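Local coordinates for endo-beta-N-acetylglucosaminidase F1 (Bacteroides thetaiotaomicron VPI-5482, PDB 6TCV), which probably hydrolyses the bond between the two core N-acetylglucosamines of high-mannose N-glycans, releasing the glycan from its asparagine-linked stub, at residues A[182-187]-A[240-245]; A[232-237]-A[279-284]. The protein carries 2 engineered substitutions. All coordinates share one frame; numbering follows the deposited sequence.

Contact 1 of 2, residues A[182-187]-A[240-245]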
loop_
_atom_site.group_PDB
_atom_site.type_symbol
_atom_site.label_atom_id
_atom_site.label_comp_id
_atom_site.label_asym_id
_atom_site.label_seq_id
_atom_site.Cartn_x
_atom_site.Cartn_y
_atom_site.Cartn_z
ATOM N N LEU A 182 9.597 13.963 -3.672
ATOM C CA LEU A 182 10.551 13.640 -4.726
ATOM C C LEU A 182 11.893 13.218 -4.163
ATOM O O LEU A 182 12.655 12.554 -4.884
ATOM C CB LEU A 182 10.706 14.812 -5.712
ATOM C CG LEU A 182 9.478 15.048 -6.620
ATOM C CD1 LEU A 182 9.787 16.273 -7.476
ATOM C CD2 LEU A 182 9.086 13.900 -7.497
ATOM N N ASN A 183 12.187 13.541 -2.897
ATOM C CA ASN A 183 13.388 13.042 -2.216
ATOM C C ASN A 183 13.441 11.525 -2.144
ATOM O O ASN A 183 14.513 10.986 -1.863
ATOM C CB ASN A 183 13.520 13.724 -0.851
ATOM C CG ASN A 183 14.036 15.095 -0.993
ATOM O OD1 ASN A 183 15.135 15.332 -1.513
ATOM N ND2 ASN A 183 13.241 16.058 -0.532
ATOM N N THR A 184 12.368 10.812 -2.456
ATOM C CA THR A 184 12.467 9.373 -2.670
ATOM C C THR A 184 13.612 9.048 -3.620
ATOM O O THR A 184 14.299 8.017 -3.469
ATOM C CB THR A 184 11.155 8.875 -3.271
ATOM O OG1 THR A 184 10.063 9.124 -2.380
ATOM C CG2 THR A 184 11.152 7.388 -3.558
ATOM N N LEU A 185 13.814 9.886 -4.639
ATOM C CA LEU A 185 14.799 9.637 -5.688
ATOM C C LEU A 185 16.227 9.824 -5.209
ATOM O O LEU A 185 17.152 9.454 -5.948
ATOM C CB LEU A 185 14.489 10.478 -6.916
ATOM C CG LEU A 185 13.123 10.227 -7.506
ATOM C CD1 LEU A 185 12.932 11.167 -8.707
ATOM C CD2 LEU A 185 12.838 8.764 -7.839
ATOM N N SER A 186 16.438 10.358 -3.995
ATOM C CA SER A 186 17.768 10.418 -3.407
ATOM C C SER A 186 18.300 9.064 -2.977
ATOM O O SER A 186 19.477 8.988 -2.621
ATOM C CB SER A 186 17.783 11.298 -2.171
ATOM O OG SER A 186 17.311 12.646 -2.424
ATOM N N PHE A 187 17.447 8.045 -2.904
ATOM C CA PHE A 187 17.763 6.756 -2.312
ATOM C C PHE A 187 17.823 5.638 -3.358
ATOM O O PHE A 187 16.779 5.081 -3.741
ATOM C CB PHE A 187 16.730 6.390 -1.261
ATOM C CG PHE A 187 16.658 7.322 -0.067
ATOM C CD1 PHE A 187 15.895 8.476 -0.141
ATOM C CD2 PHE A 187 17.325 7.034 1.107
ATOM C CE1 PHE A 187 15.810 9.333 0.946
ATOM C CE2 PHE A 187 17.249 7.845 2.212
ATOM C CZ PHE A 187 16.478 9.028 2.128
ATOM N N ARG A 240 8.362 5.537 -12.104
ATOM C CA ARG A 240 9.524 4.703 -11.808
ATOM C C ARG A 240 9.151 3.513 -10.945
ATOM O O ARG A 240 10.032 2.749 -10.516
ATOM C CB ARG A 240 10.628 5.506 -11.119
ATOM C CG ARG A 240 11.214 6.565 -12.024
ATOM C CD ARG A 240 12.225 7.425 -11.283
ATOM N NE ARG A 240 12.740 8.455 -12.177
ATOM C CZ ARG A 240 14.006 8.627 -12.527
ATOM N NH1 ARG A 240 14.963 7.885 -12.078
ATOM N NH2 ARG A 240 14.293 9.643 -13.318
ATOM N N GLY A 241 7.866 3.284 -10.703
ATOM C CA GLY A 241 7.438 2.078 -10.032
ATOM C C GLY A 241 7.222 2.230 -8.554
ATOM O O GLY A 241 6.881 1.241 -7.892
ATOM N N VAL A 242 7.425 3.415 -7.989
ATOM C CA VAL A 242 7.184 3.633 -6.559
ATOM C C VAL A 242 5.671 3.756 -6.347
ATOM O O VAL A 242 4.974 4.439 -7.120
ATOM C CB VAL A 242 7.878 4.928 -6.105
ATOM C CG1 VAL A 242 7.600 5.251 -4.657
ATOM C CG2 VAL A 242 9.378 4.849 -6.326
ATOM N N LYS A 243 5.167 3.129 -5.289
ATOM C CA LYS A 243 3.756 3.272 -4.949
ATOM C C LYS A 243 3.594 4.416 -3.961
ATOM O O LYS A 243 4.211 4.397 -2.879
ATOM C CB LYS A 243 3.222 1.982 -4.337
ATOM C CG LYS A 243 3.241 0.807 -5.291
ATOM C CD LYS A 243 2.655 -0.428 -4.636
ATOM C CE LYS A 243 2.387 -1.519 -5.665
ATOM N NZ LYS A 243 3.621 -1.925 -6.342
ATOM N N VAL A 244 2.733 5.385 -4.317
ATOM C CA VAL A 244 2.526 6.600 -3.539
ATOM C C VAL A 244 1.189 6.480 -2.830
ATOM O O VAL A 244 0.141 6.411 -3.486
ATOM C CB VAL A 244 2.591 7.858 -4.401
ATOM C CG1 VAL A 244 2.280 9.091 -3.550
ATOM C CG2 VAL A 244 3.946 7.988 -5.067
ATOM N N LEU A 245 1.208 6.463 -1.502
ATOM C CA LEU A 245 0.005 6.319 -0.699
ATOM C C LEU A 245 -0.333 7.646 -0.047
ATOM O O LEU A 245 0.548 8.394 0.384
ATOM C CB LEU A 245 0.176 5.293 0.421
ATOM C CG LEU A 245 0.775 3.947 0.051
ATOM C CD1 LEU A 245 0.723 2.970 1.197
ATOM C CD2 LEU A 245 0.100 3.344 -1.164
#
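Leu185 and Arg240 make the closer of two apolar touches between the 3-10 turn at 182-186 and the loop leading into strand 243-249. CD2 of Leu185 meets CD of Arg240 at 3.7 Å, the two side chains crossing at about a right angle. It is the aliphatic shaft of the arginine that is used: the chain runs extended from CG to NE, with chi2 at 175°, and carries the guanidinium on beyond the leucine methyl, which lies oblique to it. Deeper in, Thr184 and Val242 reach for each other tip to tip, CG2 to CG2 at 4.2 Å. Leu237, from helix 235-238, touches Thr184, Leu185 and Val242 and joins the two pairs.

That helix closes with a Schellman motif, Val242 N to Leu237 O and Gly241 N to Arg238 O, with Gly241 at the positive-phi C-prime position. Strand 243-249 then runs parallel to strand 198-209, consistent with the (beta/alpha) barrel of GH18 endoglycosidases; Val199 of that neighbour packs on both Thr184 and Val242.

On the polar side, CG2 of Thr184 lies anti to the backbone N, which leaves OG1 turned back to bond Pro181 O, just ahead of its own turn.

Contact 2 of 2, residues A[232-237]-A[279-284]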
loop_
_atom_site.group_PDB
_atom_site.type_symbol
_atom_site.label_atom_id
_atom_site.label_comp_id
_atom_site.label_asym_id
_atom_site.label_seq_id
_atom_site.Cartn_x
_atom_site.Cartn_y
_atom_site.Cartn_z
ATOM N N THR A 232 3.501 16.954 -11.323
ATOM C CA THR A 232 4.916 17.290 -11.244
ATOM C C THR A 232 5.589 16.829 -9.977
ATOM O O THR A 232 6.811 16.680 -10.000
ATOM C CB THR A 232 5.154 18.754 -11.445
ATOM O OG1 THR A 232 4.440 19.460 -10.476
ATOM C CG2 THR A 232 4.599 19.214 -12.802
ATOM N N LEU A 233 4.864 16.627 -8.875
ATOM C CA LEU A 233 5.481 16.308 -7.600
ATOM C C LEU A 233 5.244 14.883 -7.091
ATOM O O LEU A 233 5.969 14.447 -6.195
ATOM C CB LEU A 233 5.047 17.321 -6.518
ATOM C CG LEU A 233 5.469 18.741 -6.857
ATOM C CD1 LEU A 233 4.912 19.676 -5.752
ATOM C CD2 LEU A 233 6.967 18.914 -6.911
ATOM N N LEU A 234 4.329 14.113 -7.697
ATOM C CA LEU A 234 4.039 12.751 -7.238
ATOM C C LEU A 234 4.155 11.736 -8.368
ATOM O O LEU A 234 4.818 10.705 -8.225
ATOM C CB LEU A 234 2.623 12.642 -6.643
ATOM C CG LEU A 234 2.354 13.586 -5.505
ATOM C CD1 LEU A 234 0.908 13.392 -5.039
ATOM C CD2 LEU A 234 3.274 13.363 -4.347
ATOM N N GLN A 235 3.600 12.028 -9.524
ATOM C CA GLN A 235 3.624 11.072 -10.632
ATOM C C GLN A 235 5.029 10.719 -11.098
ATOM O O GLN A 235 5.213 9.576 -11.581
ATOM C CB GLN A 235 2.746 11.564 -11.790
ATOM C CG GLN A 235 1.261 11.703 -11.420
ATOM C CD GLN A 235 0.590 10.466 -10.858
ATOM O OE1 GLN A 235 0.871 9.368 -11.304
ATOM N NE2 GLN A 235 -0.214 10.619 -9.818
ATOM N N PRO A 236 6.057 11.590 -10.994
ATOM C CA PRO A 236 7.406 11.137 -11.406
ATOM C C PRO A 236 7.871 9.932 -10.610
ATOM O O PRO A 236 8.667 9.133 -11.106
ATOM C CB PRO A 236 8.296 12.366 -11.166
ATOM C CG PRO A 236 7.327 13.534 -11.282
ATOM C CD PRO A 236 6.037 13.027 -10.669
ATOM N N LEU A 237 7.422 9.785 -9.373
ATOM C CA LEU A 237 7.736 8.604 -8.591
ATOM C C LEU A 237 7.013 7.376 -9.111
ATOM O O LEU A 237 7.595 6.289 -9.222
ATOM C CB LEU A 237 7.401 8.812 -7.142
ATOM C CG LEU A 237 7.980 10.038 -6.447
ATOM C CD1 LEU A 237 7.518 10.089 -4.994
ATOM C CD2 LEU A 237 9.492 9.975 -6.572
ATOM N N TYR A 279 -6.628 11.439 -7.828
ATOM C CA TYR A 279 -5.249 11.909 -7.833
ATOM C C TYR A 279 -4.271 10.833 -8.302
ATOM O O TYR A 279 -3.055 11.053 -8.271
ATOM C CB TYR A 279 -4.833 12.499 -6.504
ATOM C CG TYR A 279 -5.662 13.713 -6.105
ATOM C CD1 TYR A 279 -5.539 14.912 -6.825
ATOM C CD2 TYR A 279 -6.584 13.686 -5.077
ATOM C CE1 TYR A 279 -6.256 16.046 -6.468
ATOM C CE2 TYR A 279 -7.331 14.854 -4.726
ATOM C CZ TYR A 279 -7.156 15.991 -5.438
ATOM O OH TYR A 279 -7.878 17.109 -5.073
ATOM N N ASN A 280 -4.788 9.702 -8.769
ATOM C CA ASN A 280 -3.964 8.629 -9.346
ATOM C C ASN A 280 -2.871 8.213 -8.354
ATOM O O ASN A 280 -1.658 8.316 -8.627
ATOM C CB ASN A 280 -3.434 9.037 -10.726
ATOM C CG ASN A 280 -2.959 7.868 -11.579
ATOM O OD1 ASN A 280 -3.232 6.689 -11.331
ATOM N ND2 ASN A 280 -2.261 8.224 -12.669
ATOM N N LEU A 281 -3.313 7.763 -7.176
ATOM C CA LEU A 281 -2.454 7.283 -6.106
ATOM C C LEU A 281 -2.616 5.775 -5.962
ATOM O O LEU A 281 -3.488 5.161 -6.581
ATOM C CB LEU A 281 -2.740 7.978 -4.782
ATOM C CG LEU A 281 -2.751 9.510 -4.853
ATOM C CD1 LEU A 281 -3.040 10.052 -3.474
ATOM C CD2 LEU A 281 -1.362 9.999 -5.347
ATOM N N ASP A 282 -1.824 5.156 -5.097
ATOM C CA ASP A 282 -1.743 3.701 -5.028
ATOM C C ASP A 282 -2.341 3.092 -3.782
ATOM O O ASP A 282 -2.231 1.872 -3.606
ATOM C CB ASP A 282 -0.291 3.245 -5.214
ATOM C CG ASP A 282 0.235 3.648 -6.538
ATOM O OD1 ASP A 282 -0.249 3.115 -7.554
ATOM O OD2 ASP A 282 1.151 4.521 -6.598
ATOM N N GLY A 283 -2.957 3.890 -2.907
ATOM C CA GLY A 283 -3.614 3.409 -1.711
ATOM C C GLY A 283 -3.408 4.358 -0.570
ATOM O O GLY A 283 -3.160 5.546 -0.764
ATOM N N VAL A 284 -3.532 3.805 0.630
ATOM C CA VAL A 284 -3.649 4.590 1.862
ATOM C C VAL A 284 -2.853 3.977 2.993
ATOM O O VAL A 284 -2.622 2.757 3.041
ATOM C CB VAL A 284 -5.152 4.711 2.258
ATOM C CG1 VAL A 284 -5.737 3.371 2.687
ATOM C CG2 VAL A 284 -5.392 5.748 3.344
#
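Gln235 reaches across to the backbone of Asn280, joining the start of helix 235-238 to the loop that enters strand 283-287. From CB, the chain goes to CG, which stands anti to the carbonyl carbon, and then bends at chi2 (-55°), carrying the amide over to the Asn280 loop. CD arrives 3.8 Å from Asn280 O. At the tip, NE2 donates to that same oxygen at 3.0 Å in a nearly straight bond, 171° at the hydrogen. The acceptor lies in the plane of the glutamine amide, whereas NE2 stands tilted out of the plane of the Asn280 carbonyl. Tyr279 O is also near NE2, but at a poor angle for bonding. OE1 comes 3.6 Å from Asn280 ND2, too long to count as a bond, with the two amide planes only 8° apart. Arg238 NH1 bonds OE1 and Asn230 OD1 takes a bond from NE2, so both ends of the amide are fixed and its rotation is set.

The carbonyl it grips belongs to a helix end: Asn280, with positive phi, is the C-prime residue of a Schellman motif closing helix 262-278, with Leu281 N to Cys276 O and Asn280 N to Lys277 O. This turn leads from the helix into the next parallel strand of the barrel-like sheet. With an alanine here in place of the glutamine, Asn280 O would probably lose its side-chain donor, and Arg238 NH1 and Asn230 OD1 their amide partner.

Deeper in, the buried leucines Leu234 and Leu281 cross obliquely, CD1 of the first meeting CD2 of the second at 4.1 Å. Pro181 packs on Leu234, and Leu246 of strand 243-249 on Leu281.

Both contacts set a short helical segment against the residues that lead into a strand, 243-249 in contact 1 and its parallel neighbour 283-287 in contact 2, and their centres lie 9 Å apart. Helix 235-238 serves both: its first residue, Gln235, makes the bond of contact 2, and its C-terminal Schellman turn leads into the 240-245 segment of contact 1. Each has a buried apolar pair and a more exposed pair nearer the surface: aliphatic in contact 1, a glutamine amide on a backbone carbonyl in contact 2. Just ahead of strand 283-287, Asp282 N probably bonds Val244 O of strand 243-249. Asp282 OD2 adds a bond to Val244 N and a salt bridge to Arg238 NE.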